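PDB 4IYK: uncharacterized protein, which is of unknown function but probably binds carbohydrate, pairing a transthyretin-like N-terminal domain with a C-terminal domain of the E-set clan. Local coordinates for residues V30-D33 with G37-I40; Q53-T58 with Y63-V68; V75-E78 with P84-V87; K88-K93 with N97-K102. All blocks are in the same frame, centred on the assembly; numbering follows the deposited sequence.

Contact 1: V30-D33 with G37-I40; sequences VGSD and GNAI
The hydroxyl OG of Ser32 accepts the backbone N-H of Asn38 at 3.0 Å (Ser32 OG to Asn38 N), with an N-H...O angle of 155°, and this is the one direct hydrogen bond between 30-33 and 37-40. A first torsion of -175°, which sets OG trans to the serine's own nitrogen, turns the hydroxyl across to the other segment. Gly37, which has no side chain, brings its CA to 3.4 Å from Ser32 OG. The same Gly37 CA meets Asp33 O at 3.3 Å in a CA-H...O contact.

The Asn38 side chain passes across the serine, with ND2 3.4 Å from Ser32 CB. One water accepts from Asn38 ND2 and donates to Val30 O, each at 2.9 Å, and so spans the segments where they do not touch directly. Asn38 OD1 takes the backbone N-H of Asn81, which gives this buried amide a polar partner at each end. Asp33 OD2 bonds to Tyr217 OH and Ser32 O to Arg200 NH1; these bonds tie the loop to the C-terminal region, so it lies where the two family regions meet.

This is a buried contact within the loop between strands 15-23 and 40-44. Val30 pairs by backbone with Ile21, while Ile40 begins the next strand beside Trp55 of strand 53-55.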
loop_
_atom_site.group_PDB
_atom_site.type_symbol
_atom_site.label_atom_id
_atom_site.label_comp_id
_atom_site.label_asym_id
_atom_site.label_seq_id
_atom_site.Cartn_x
_atom_site.Cartn_y
_atom_site.Cartn_z
ATOM N N VAL A 30 6.216 3.122 -2.844
ATOM C CA VAL A 30 4.846 3.305 -2.336
ATOM C C VAL A 30 4.160 1.934 -2.422
ATOM O O VAL A 30 3.929 1.417 -3.526
ATOM C CB VAL A 30 4.072 4.443 -3.073
ATOM C CG1 VAL A 30 2.609 4.549 -2.589
ATOM C CG2 VAL A 30 4.797 5.778 -2.905
ATOM N N GLY A 31 3.920 1.331 -1.260
ATOM C CA GLY A 31 3.312 0.011 -1.172
ATOM C C GLY A 31 1.797 0.035 -1.165
ATOM O O GLY A 31 1.182 1.023 -0.759
ATOM N N SER A 32 1.188 -1.064 -1.619
ATOM C CA SER A 32 -0.261 -1.230 -1.686
ATOM C C SER A 32 -0.587 -2.721 -1.542
ATOM O O SER A 32 0.215 -3.457 -0.970
ATOM C CB SER A 32 -0.793 -0.654 -3.005
ATOM O OG SER A 32 -2.209 -0.681 -3.065
ATOM N N ASP A 33 -1.768 -3.155 -2.002
ATOM C CA ASP A 33 -2.145 -4.564 -2.030
ATOM C C ASP A 33 -2.170 -4.960 -3.493
ATOM O O ASP A 33 -2.727 -4.199 -4.277
ATOM C CB ASP A 33 -3.520 -4.807 -1.361
ATOM C CG ASP A 33 -3.570 -4.456 0.103
ATOM O OD1 ASP A 33 -3.258 -5.339 0.932
ATOM O OD2 ASP A 33 -4.020 -3.333 0.427
ATOM N N GLY A 37 -5.981 -3.010 -4.721
ATOM C CA GLY A 37 -5.084 -1.921 -4.380
ATOM C C GLY A 37 -4.770 -1.153 -5.635
ATOM O O GLY A 37 -5.638 -1.006 -6.500
ATOM N N ASN A 38 -3.524 -0.684 -5.751
ATOM C CA ASN A 38 -3.039 0.055 -6.912
ATOM C C ASN A 38 -2.970 -0.838 -8.129
ATOM O O ASN A 38 -2.792 -2.049 -8.009
ATOM C CB ASN A 38 -1.641 0.658 -6.628
ATOM C CG ASN A 38 -1.631 1.788 -5.625
ATOM O OD1 ASN A 38 -2.650 2.457 -5.397
ATOM N ND2 ASN A 38 -0.446 2.054 -5.024
ATOM N N ALA A 39 -3.040 -0.233 -9.302
ATOM C CA ALA A 39 -2.957 -0.962 -10.560
ATOM C C ALA A 39 -2.571 -0.022 -11.692
ATOM O O ALA A 39 -2.871 1.165 -11.635
ATOM C CB ALA A 39 -4.305 -1.635 -10.875
ATOM N N ILE A 40 -1.903 -0.561 -12.703
ATOM C CA ILE A 40 -1.522 0.151 -13.906
ATOM C C ILE A 40 -2.551 -0.190 -14.988
ATOM O O ILE A 40 -2.579 -1.336 -15.436
ATOM C CB ILE A 40 -0.064 -0.202 -14.358
ATOM C CG1 ILE A 40 0.974 0.011 -13.233
ATOM C CG2 ILE A 40 0.296 0.563 -15.649
ATOM C CD1 ILE A 40 2.321 -0.556 -13.553
HETATM O O HOH W 1 1.857 0.384 -5.243
HETATM O O HOH W 2 -0.895 -2.838 -5.815
#

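Contact 2: Q53-T58 with Y63-V68; sequences QTWYIT and YRNNMV. With EDO (1,2-ethanediol), chain H.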
loop_
_atom_site.group_PDB
_atom_site.type_symbol
_atom_site.label_atom_id
_atom_site.label_comp_id
_atom_site.label_asym_id
_atom_site.label_seq_id
_atom_site.Cartn_x
_atom_site.Cartn_y
_atom_site.Cartn_z
ATOM N N GLN A 53 -6.229 -3.479 -20.815
ATOM C CA GLN A 53 -5.603 -4.464 -19.941
ATOM C C GLN A 53 -5.031 -3.785 -18.670
ATOM O O GLN A 53 -5.026 -2.561 -18.565
ATOM C CB GLN A 53 -4.546 -5.320 -20.688
ATOM C CG GLN A 53 -3.443 -4.578 -21.452
ATOM C CD GLN A 53 -2.319 -5.497 -21.912
ATOM O OE1 GLN A 53 -1.159 -5.396 -21.470
ATOM N NE2 GLN A 53 -2.633 -6.413 -22.825
ATOM N N THR A 54 -4.660 -4.597 -17.669
ATOM C CA THR A 54 -4.134 -4.103 -16.399
ATOM C C THR A 54 -2.819 -4.784 -16.094
ATOM O O THR A 54 -2.690 -5.997 -16.301
ATOM C CB THR A 54 -5.154 -4.327 -15.236
ATOM O OG1 THR A 54 -6.398 -3.720 -15.554
ATOM C CG2 THR A 54 -4.670 -3.762 -13.901
ATOM N N TRP A 55 -1.848 -3.997 -15.593
ATOM C CA TRP A 55 -0.573 -4.501 -15.108
ATOM C C TRP A 55 -0.608 -4.382 -13.599
ATOM O O TRP A 55 -0.763 -3.273 -13.072
ATOM C CB TRP A 55 0.640 -3.771 -15.713
ATOM C CG TRP A 55 0.736 -3.796 -17.209
ATOM C CD1 TRP A 55 0.081 -4.634 -18.072
ATOM C CD2 TRP A 55 1.535 -2.927 -18.020
ATOM N NE1 TRP A 55 0.416 -4.330 -19.370
ATOM C CE2 TRP A 55 1.313 -3.289 -19.369
ATOM C CE3 TRP A 55 2.401 -1.851 -17.740
ATOM C CZ2 TRP A 55 1.949 -2.634 -20.435
ATOM C CZ3 TRP A 55 3.015 -1.192 -18.798
ATOM C CH2 TRP A 55 2.808 -1.601 -20.124
ATOM N N TYR A 56 -0.470 -5.524 -12.905
ATOM C CA TYR A 56 -0.536 -5.642 -11.454
ATOM C C TYR A 56 0.846 -5.407 -10.795
ATOM O O TYR A 56 1.906 -5.550 -11.422
ATOM C CB TYR A 56 -1.184 -6.968 -11.055
ATOM C CG TYR A 56 -2.624 -7.018 -11.540
ATOM C CD1 TYR A 56 -2.934 -7.477 -12.818
ATOM C CD2 TYR A 56 -3.668 -6.542 -10.748
ATOM C CE1 TYR A 56 -4.245 -7.460 -13.299
ATOM C CE2 TYR A 56 -4.986 -6.526 -11.218
ATOM C CZ TYR A 56 -5.268 -6.987 -12.496
ATOM O OH TYR A 56 -6.556 -6.984 -12.977
ATOM N N ILE A 57 0.801 -4.904 -9.566
ATOM C CA ILE A 57 1.993 -4.417 -8.849
ATOM C C ILE A 57 2.136 -5.206 -7.560
ATOM O O ILE A 57 1.173 -5.299 -6.806
ATOM C CB ILE A 57 1.854 -2.872 -8.571
ATOM C CG1 ILE A 57 1.383 -2.065 -9.808
ATOM C CG2 ILE A 57 3.133 -2.259 -7.968
ATOM C CD1 ILE A 57 0.692 -0.633 -9.484
ATOM N N THR A 58 3.321 -5.760 -7.289
ATOM C CA THR A 58 3.536 -6.473 -6.018
ATOM C C THR A 58 3.352 -5.471 -4.861
ATOM O O THR A 58 3.470 -4.258 -5.069
ATOM C CB THR A 58 4.901 -7.175 -5.964
ATOM O OG1 THR A 58 5.957 -6.191 -5.853
ATOM C CG2 THR A 58 5.114 -8.138 -7.137
ATOM N N TYR A 63 6.772 -3.599 -9.801
ATOM C CA TYR A 63 5.948 -4.333 -10.758
ATOM C C TYR A 63 6.849 -5.000 -11.807
ATOM O O TYR A 63 7.947 -4.515 -12.058
ATOM C CB TYR A 63 4.866 -3.420 -11.404
ATOM C CG TYR A 63 5.395 -2.440 -12.427
ATOM C CD1 TYR A 63 5.453 -2.775 -13.779
ATOM C CD2 TYR A 63 5.782 -1.151 -12.057
ATOM C CE1 TYR A 63 5.951 -1.881 -14.725
ATOM C CE2 TYR A 63 6.271 -0.244 -13.001
ATOM C CZ TYR A 63 6.387 -0.629 -14.326
ATOM O OH TYR A 63 6.873 0.240 -15.265
ATOM N N ARG A 64 6.366 -6.114 -12.414
ATOM C CA ARG A 64 7.079 -6.882 -13.435
ATOM C C ARG A 64 6.097 -7.599 -14.353
ATOM O O ARG A 64 5.183 -8.260 -13.877
ATOM C CB ARG A 64 8.020 -7.891 -12.772
ATOM C CG ARG A 64 8.966 -8.530 -13.766
ATOM C CD ARG A 64 9.720 -9.680 -13.135
ATOM N NE ARG A 64 10.589 -10.327 -14.115
ATOM C CZ ARG A 64 11.498 -11.247 -13.817
ATOM N NH1 ARG A 64 11.681 -11.628 -12.554
ATOM N NH2 ARG A 64 12.229 -11.800 -14.778
ATOM N N ASN A 65 6.293 -7.467 -15.671
ATOM C CA ASN A 65 5.439 -8.098 -16.671
ATOM C C ASN A 65 6.295 -8.607 -17.813
ATOM O O ASN A 65 6.886 -7.807 -18.516
ATOM C CB ASN A 65 4.361 -7.112 -17.182
ATOM C CG ASN A 65 3.199 -7.775 -17.912
ATOM O OD1 ASN A 65 3.310 -8.861 -18.488
ATOM N ND2 ASN A 65 2.046 -7.123 -17.916
ATOM N N ASN A 66 6.377 -9.936 -17.989
ATOM C CA ASN A 66 7.176 -10.518 -19.076
ATOM C C ASN A 66 6.330 -10.901 -20.285
ATOM O O ASN A 66 6.829 -11.579 -21.183
ATOM C CB ASN A 66 7.975 -11.727 -18.581
ATOM C CG ASN A 66 9.245 -11.295 -17.898
ATOM O OD1 ASN A 66 9.236 -10.967 -16.723
ATOM N ND2 ASN A 66 10.339 -11.172 -18.650
HETATM N N MSE A 67 5.075 -10.429 -20.340
HETATM C CA MSE A 67 4.178 -10.729 -21.447
HETATM C C MSE A 67 3.527 -9.453 -22.012
HETATM O O MSE A 67 2.300 -9.344 -22.024
HETATM C CB MSE A 67 3.112 -11.710 -20.963
HETATM C CG MSE A 67 3.192 -13.077 -21.614
HETATM SE SE MSE A 67 2.475 -14.497 -20.473
HETATM C CE MSE A 67 0.824 -13.660 -19.786
ATOM N N VAL A 68 4.327 -8.493 -22.483
ATOM C CA VAL A 68 3.750 -7.266 -23.054
ATOM C C VAL A 68 4.152 -7.116 -24.531
ATOM O O VAL A 68 5.174 -7.648 -24.973
ATOM C CB VAL A 68 4.034 -5.967 -22.242
ATOM C CG1 VAL A 68 3.387 -6.024 -20.865
ATOM C CG2 VAL A 68 5.526 -5.676 -22.114
HETATM C C1 EDO H . 12.398 -8.300 -17.016
HETATM O O1 EDO H . 11.401 -8.584 -16.051
HETATM C C2 EDO H . 13.533 -9.346 -16.956
HETATM O O2 EDO H . 13.046 -10.610 -17.370
HETATM O O HOH W 3 -0.014 -8.195 -20.050
HETATM O O HOH W 4 4.182 -7.115 -10.691
#
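Tyr63, Trp55 and Val68 bury the most surface here, Tyr63 and Trp55 well ahead of the rest. Tyr63 meets the other segment through its beta carbon: CB lies 3.6 Å from Tyr56 O and 4.0 Å from Ile57 CG2. Its phenol reaches elsewhere, with OH bonded to Tyr99 O.

Two groups of the other segment meet the Trp55 indole. Asn65, its CG trans to the backbone N (chi1 -163°), brings ND2 over one face, 3.2 Å from Trp55 CD1, with the amide plane 82° from the ring plane. Val68 places CG1 3.7 Å from Trp55 CZ2. Trp55 NE1 donates to Gln53 OE1 at 2.8 Å, but Gln53 is poorly ordered, so the restraint is uncertain.

No direct hydrogen bond crosses the contact. One water links Tyr56 O to Arg64 N; another joins Asn65 ND2 to Met67 O and reaches Gln53 OE1 only weakly. Asn65 OD1 accepts from Met67 N, an Asx turn at the corner where the chain changes sheet.

Strand 53-55 pairs with 40-44, and strand 62-65 with 15-23. Trp55 touches Ile17 of strand 15-23 in the facing sheet, and Phe90 and Val92 of strand 85-92 within its own.

Contact 3: V75-E78 with P84-V87; sequences VRFE and PFEV
Phe77 and Phe85 point the same way from neighbouring strands and lie side by side, with ring centroids 5.0 Å apart and planes at 39°. Their first torsions differ: Phe77 places CG trans to its carbonyl carbon, whereas Phe85 holds CG between its backbone N and carbonyl carbon (chi1 65°), a turn that brings its ring face under Phe77 CD2. The nearest atoms are Phe77 CD2 and Phe85 CZ, 3.6 Å apart. Val75 and Val87 share this face of the sheet and meet through their beta carbons.

On the other face, Arg76 and Glu86 form a salt bridge, Arg76 NH2 to Glu86 OE2 at 3.1 Å. The arginine chain runs extended to CD and then bends at chi3, laying one guanidinium face against the carboxylate. Glu86 CD sits over that face, toward the rim, so the attraction is between charges and no N-H is aimed at the oxygen.

The backbone fixes the register: Val75 N to Val87 O measures 2.8 Å, and the reciprocal Val87 N to Val75 O 2.9 Å. These paired bonds and strand directions 164° apart show the pairing to be antiparallel. Strands 67-77 and 85-92 follow each other through a short loop, making a beta hairpin with a mainly apolar face and a charged one, in a domain assigned to the transthyretin clan.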
loop_
_atom_site.group_PDB
_atom_site.type_symbol
_atom_site.label_atom_id
_atom_site.label_comp_id
_atom_site.label_asym_id
_atom_site.label_seq_id
_atom_site.Cartn_x
_atom_site.Cartn_y
_atom_site.Cartn_z
ATOM N N VAL A 75 -1.370 5.322 -20.341
ATOM C CA VAL A 75 -1.370 4.709 -18.993
ATOM C C VAL A 75 -2.292 5.534 -18.103
ATOM O O VAL A 75 -2.298 6.758 -18.195
ATOM C CB VAL A 75 0.062 4.561 -18.393
ATOM C CG1 VAL A 75 0.033 3.992 -16.975
ATOM C CG2 VAL A 75 0.956 3.711 -19.283
ATOM N N ARG A 76 -3.060 4.866 -17.246
ATOM C CA ARG A 76 -4.004 5.518 -16.354
ATOM C C ARG A 76 -3.937 4.944 -14.935
ATOM O O ARG A 76 -3.978 3.725 -14.757
ATOM C CB ARG A 76 -5.413 5.337 -16.932
ATOM C CG ARG A 76 -6.506 6.116 -16.247
ATOM C CD ARG A 76 -7.829 5.887 -16.953
ATOM N NE ARG A 76 -7.908 6.604 -18.229
ATOM C CZ ARG A 76 -8.378 7.841 -18.363
ATOM N NH1 ARG A 76 -8.804 8.514 -17.301
ATOM N NH2 ARG A 76 -8.428 8.414 -19.562
ATOM N N PHE A 77 -3.889 5.827 -13.928
ATOM C CA PHE A 77 -3.950 5.461 -12.513
ATOM C C PHE A 77 -5.211 6.023 -11.916
ATOM O O PHE A 77 -5.466 7.223 -12.048
ATOM C CB PHE A 77 -2.739 5.968 -11.740
ATOM C CG PHE A 77 -1.451 5.309 -12.139
ATOM C CD1 PHE A 77 -1.112 4.048 -11.644
ATOM C CD2 PHE A 77 -0.583 5.929 -13.023
ATOM C CE1 PHE A 77 0.079 3.433 -12.019
ATOM C CE2 PHE A 77 0.609 5.309 -13.398
ATOM C CZ PHE A 77 0.932 4.068 -12.894
ATOM N N GLU A 78 -6.023 5.160 -11.302
ATOM C CA GLU A 78 -7.274 5.534 -10.645
ATOM C C GLU A 78 -7.594 4.569 -9.507
ATOM O O GLU A 78 -7.123 3.433 -9.519
ATOM C CB GLU A 78 -8.442 5.587 -11.639
ATOM C CG GLU A 78 -8.662 4.329 -12.472
ATOM C CD GLU A 78 -9.797 4.392 -13.481
ATOM O OE1 GLU A 78 -10.164 5.508 -13.921
ATOM O OE2 GLU A 78 -10.300 3.310 -13.859
ATOM N N PRO A 84 -4.661 10.353 -8.608
ATOM C CA PRO A 84 -4.746 9.876 -9.993
ATOM C C PRO A 84 -4.097 10.815 -11.006
ATOM O O PRO A 84 -4.012 12.028 -10.813
ATOM C CB PRO A 84 -6.265 9.808 -10.237
ATOM C CG PRO A 84 -6.834 10.829 -9.338
ATOM C CD PRO A 84 -6.005 10.671 -8.087
ATOM N N PHE A 85 -3.659 10.222 -12.103
ATOM C CA PHE A 85 -3.050 10.888 -13.242
ATOM C C PHE A 85 -2.950 9.912 -14.398
ATOM O O PHE A 85 -3.121 8.695 -14.235
ATOM C CB PHE A 85 -1.651 11.490 -12.906
ATOM C CG PHE A 85 -0.560 10.496 -12.561
ATOM C CD1 PHE A 85 -0.394 10.046 -11.257
ATOM C CD2 PHE A 85 0.338 10.061 -13.528
ATOM C CE1 PHE A 85 0.616 9.142 -10.936
ATOM C CE2 PHE A 85 1.364 9.169 -13.199
ATOM C CZ PHE A 85 1.487 8.706 -11.906
ATOM N N GLU A 86 -2.621 10.466 -15.557
ATOM C CA GLU A 86 -2.404 9.736 -16.777
ATOM C C GLU A 86 -1.012 9.983 -17.314
ATOM O O GLU A 86 -0.453 11.067 -17.121
ATOM C CB GLU A 86 -3.424 10.185 -17.820
ATOM C CG GLU A 86 -4.534 9.206 -18.092
ATOM C CD GLU A 86 -5.316 9.536 -19.347
ATOM O OE1 GLU A 86 -5.870 10.658 -19.433
ATOM O OE2 GLU A 86 -5.370 8.673 -20.252
ATOM N N VAL A 87 -0.453 8.979 -18.005
ATOM C CA VAL A 87 0.802 9.095 -18.738
ATOM C C VAL A 87 0.445 8.773 -20.210
ATOM O O VAL A 87 0.247 7.612 -20.564
ATOM C CB VAL A 87 1.984 8.257 -18.185
ATOM C CG1 VAL A 87 3.267 8.536 -18.962
ATOM C CG2 VAL A 87 2.205 8.515 -16.697
#

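Contact 4: K88-K93 with N97-K102; sequences KDFVVK and NVYDFK. With EDO (1,2-ethanediol), chain I; EDO (1,2-ethanediol), chain D.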
loop_
_atom_site.group_PDB
_atom_site.type_symbol
_atom_site.label_atom_id
_atom_site.label_comp_id
_atom_site.label_asym_id
_atom_site.label_seq_id
_atom_site.Cartn_x
_atom_site.Cartn_y
_atom_site.Cartn_z
ATOM N N LYS A 88 0.295 9.812 -21.041
ATOM C CA LYS A 88 -0.036 9.641 -22.459
ATOM C C LYS A 88 1.247 9.361 -23.271
ATOM O O LYS A 88 2.318 9.849 -22.906
ATOM C CB LYS A 88 -0.772 10.885 -23.015
ATOM C CG LYS A 88 -2.095 11.241 -22.318
ATOM C CD LYS A 88 -3.286 10.354 -22.724
ATOM C CE LYS A 88 -4.080 10.906 -23.885
ATOM N NZ LYS A 88 -5.388 10.206 -24.053
ATOM N N ASP A 89 1.121 8.587 -24.376
ATOM C CA ASP A 89 2.181 8.219 -25.334
ATOM C C ASP A 89 3.356 7.493 -24.650
ATOM O O ASP A 89 4.527 7.849 -24.808
ATOM C CB ASP A 89 2.671 9.440 -26.134
ATOM C CG ASP A 89 1.562 10.265 -26.781
ATOM O OD1 ASP A 89 0.516 9.678 -27.150
ATOM O OD2 ASP A 89 1.735 11.491 -26.902
ATOM N N PHE A 90 3.016 6.440 -23.924
ATOM C CA PHE A 90 3.943 5.577 -23.210
ATOM C C PHE A 90 4.441 4.504 -24.184
ATOM O O PHE A 90 3.668 3.629 -24.577
ATOM C CB PHE A 90 3.200 4.969 -22.004
ATOM C CG PHE A 90 4.035 4.164 -21.038
ATOM C CD1 PHE A 90 4.633 4.771 -19.936
ATOM C CD2 PHE A 90 4.150 2.784 -21.175
ATOM C CE1 PHE A 90 5.362 4.015 -19.006
ATOM C CE2 PHE A 90 4.898 2.034 -20.256
ATOM C CZ PHE A 90 5.504 2.654 -19.182
ATOM N N VAL A 91 5.712 4.589 -24.608
ATOM C CA VAL A 91 6.278 3.656 -25.588
ATOM C C VAL A 91 6.902 2.434 -24.895
ATOM O O VAL A 91 7.780 2.563 -24.032
ATOM C CB VAL A 91 7.290 4.350 -26.559
ATOM C CG1 VAL A 91 7.965 3.349 -27.497
ATOM C CG2 VAL A 91 6.613 5.450 -27.370
ATOM N N VAL A 92 6.434 1.245 -25.297
ATOM C CA VAL A 92 6.992 -0.023 -24.846
ATOM C C VAL A 92 7.847 -0.511 -26.018
ATOM O O VAL A 92 7.312 -0.850 -27.070
ATOM C CB VAL A 92 5.931 -1.051 -24.369
ATOM C CG1 VAL A 92 6.537 -2.447 -24.211
ATOM C CG2 VAL A 92 5.278 -0.601 -23.064
ATOM N N LYS A 93 9.171 -0.479 -25.857
ATOM C CA LYS A 93 10.109 -0.927 -26.889
ATOM C C LYS A 93 10.219 -2.457 -26.896
ATOM O O LYS A 93 9.937 -3.111 -25.881
ATOM C CB LYS A 93 11.503 -0.297 -26.672
ATOM C CG LYS A 93 11.568 1.177 -27.045
ATOM C CD LYS A 93 12.972 1.601 -27.464
ATOM C CE LYS A 93 12.992 2.976 -28.094
ATOM N NZ LYS A 93 14.346 3.339 -28.587
ATOM N N ASN A 97 12.186 -3.288 -20.829
ATOM C CA ASN A 97 11.843 -1.897 -20.547
ATOM C C ASN A 97 11.811 -1.650 -19.055
ATOM O O ASN A 97 11.382 -2.522 -18.287
ATOM C CB ASN A 97 10.469 -1.547 -21.138
ATOM C CG ASN A 97 10.400 -1.596 -22.639
ATOM O OD1 ASN A 97 10.393 -0.570 -23.299
ATOM N ND2 ASN A 97 10.270 -2.788 -23.208
ATOM N N VAL A 98 12.229 -0.453 -18.635
ATOM C CA VAL A 98 12.187 -0.117 -17.213
ATOM C C VAL A 98 11.464 1.245 -17.095
ATOM O O VAL A 98 11.638 2.071 -17.972
ATOM C CB VAL A 98 13.617 -0.174 -16.549
ATOM C CG1 VAL A 98 14.602 0.796 -17.202
ATOM C CG2 VAL A 98 13.552 0.044 -15.046
ATOM N N TYR A 99 10.545 1.417 -16.102
ATOM C CA TYR A 99 9.853 2.699 -15.908
ATOM C C TYR A 99 9.314 2.824 -14.479
ATOM O O TYR A 99 8.480 2.026 -14.013
ATOM C CB TYR A 99 8.718 2.941 -16.928
ATOM C CG TYR A 99 8.248 4.386 -16.989
ATOM C CD1 TYR A 99 7.295 4.870 -16.095
ATOM C CD2 TYR A 99 8.748 5.263 -17.948
ATOM C CE1 TYR A 99 6.857 6.193 -16.148
ATOM C CE2 TYR A 99 8.308 6.590 -18.019
ATOM C CZ TYR A 99 7.358 7.049 -17.116
ATOM O OH TYR A 99 6.916 8.351 -17.161
ATOM N N ASP A 100 9.770 3.874 -13.808
ATOM C CA ASP A 100 9.335 4.192 -12.458
ATOM C C ASP A 100 8.298 5.305 -12.522
ATOM O O ASP A 100 8.479 6.276 -13.253
ATOM C CB ASP A 100 10.545 4.602 -11.594
ATOM C CG ASP A 100 11.543 3.479 -11.337
ATOM O OD1 ASP A 100 11.138 2.292 -11.392
ATOM O OD2 ASP A 100 12.727 3.787 -11.078
ATOM N N PHE A 101 7.186 5.147 -11.803
ATOM C CA PHE A 101 6.154 6.183 -11.773
ATOM C C PHE A 101 6.316 6.962 -10.459
ATOM O O PHE A 101 6.479 6.348 -9.400
ATOM C CB PHE A 101 4.742 5.551 -11.892
ATOM C CG PHE A 101 4.478 4.801 -13.177
ATOM C CD1 PHE A 101 3.961 5.454 -14.288
ATOM C CD2 PHE A 101 4.681 3.426 -13.254
ATOM C CE1 PHE A 101 3.694 4.752 -15.471
ATOM C CE2 PHE A 101 4.417 2.722 -14.437
ATOM C CZ PHE A 101 3.922 3.387 -15.536
ATOM N N LYS A 102 6.277 8.289 -10.534
ATOM C CA LYS A 102 6.379 9.248 -9.418
ATOM C C LYS A 102 4.968 9.703 -9.031
ATOM O O LYS A 102 4.217 10.182 -9.877
ATOM C CB LYS A 102 7.260 10.455 -9.798
ATOM C CG LYS A 102 8.606 10.087 -10.434
ATOM C CD LYS A 102 9.730 9.921 -9.431
ATOM C CE LYS A 102 11.090 9.876 -10.105
ATOM N NZ LYS A 102 11.509 11.203 -10.650
HETATM C C1 EDO I . 4.559 11.074 -13.586
HETATM O O1 EDO I . 4.337 11.699 -12.321
HETATM C C2 EDO I . 5.212 9.676 -13.390
HETATM O O2 EDO I . 5.345 9.060 -14.645
HETATM C C1 EDO D . 10.974 7.432 -15.231
HETATM O O1 EDO D . 10.447 8.346 -14.273
HETATM C C2 EDO D . 12.009 6.510 -14.527
HETATM O O2 EDO D . 12.149 5.290 -15.243
#
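Asn97 uses both ends of its side-chain amide on the backbone of Lys93. ND2 donates to Lys93 O at 2.7 Å with an almost straight N-H...O angle of 175°, the acceptor lying in the amide plane, and OD1 accepts from Lys93 N at 2.8 Å in a more bent bond. With CG trans to the carbonyl carbon (chi1 -65°), the amide reaches both groups. ND2 has a second acceptor, Ser16 O.

Farther along, the contact is aromatic. Phe90 aims its edge at the face of Tyr99, with CE1 3.5 Å above the ring plane over its centre and the ring planes at 72°, a T-shaped pair. Phe90 CE1 is also 3.8 Å from Phe101 CZ, but those two rings, nearly parallel, are slid apart.

Two ethanediol molecules, probably from the crystallisation liquor, serve other polar atoms: one shares a hydrogen bond with Tyr99 OH and donates to Lys102 O, while the second accepts from Asp100 N and donates to Asp100 O.

Phe90, Tyr99 and Phe101 make an aromatic cluster between strands of two facing sheets, consistent with the beta-sandwich of transthyretin-like domains. Phe90 also belongs, with Asp89, to a G1 beta bulge opposite Tyr73.

Overall arrangement
All four contacts belong to the N-terminal domain. Contacts 1 and 2 are mostly buried, whereas contacts 3 and 4 are partly exposed. Contact 1, its centre about 5 Å from the centre of the chain and near the C-terminal region, is polar and water-bridged; the centres of the other three lie about 17 to 21 Å from the chain's centre, and these contacts rely more on apolar and aromatic packing. Contacts 3 and 4 share strand 85-92, and contacts 2 and 3 share strand 67-77, but only contact 3 is a regular strand pairing. A tyrosine hydroxyl links contacts 2 and 4. Ile40 of contact 1 packs on Val75 and Phe77 of contact 3 and on Phe101 of contact 4, joining the loop to the hydrophobic interior.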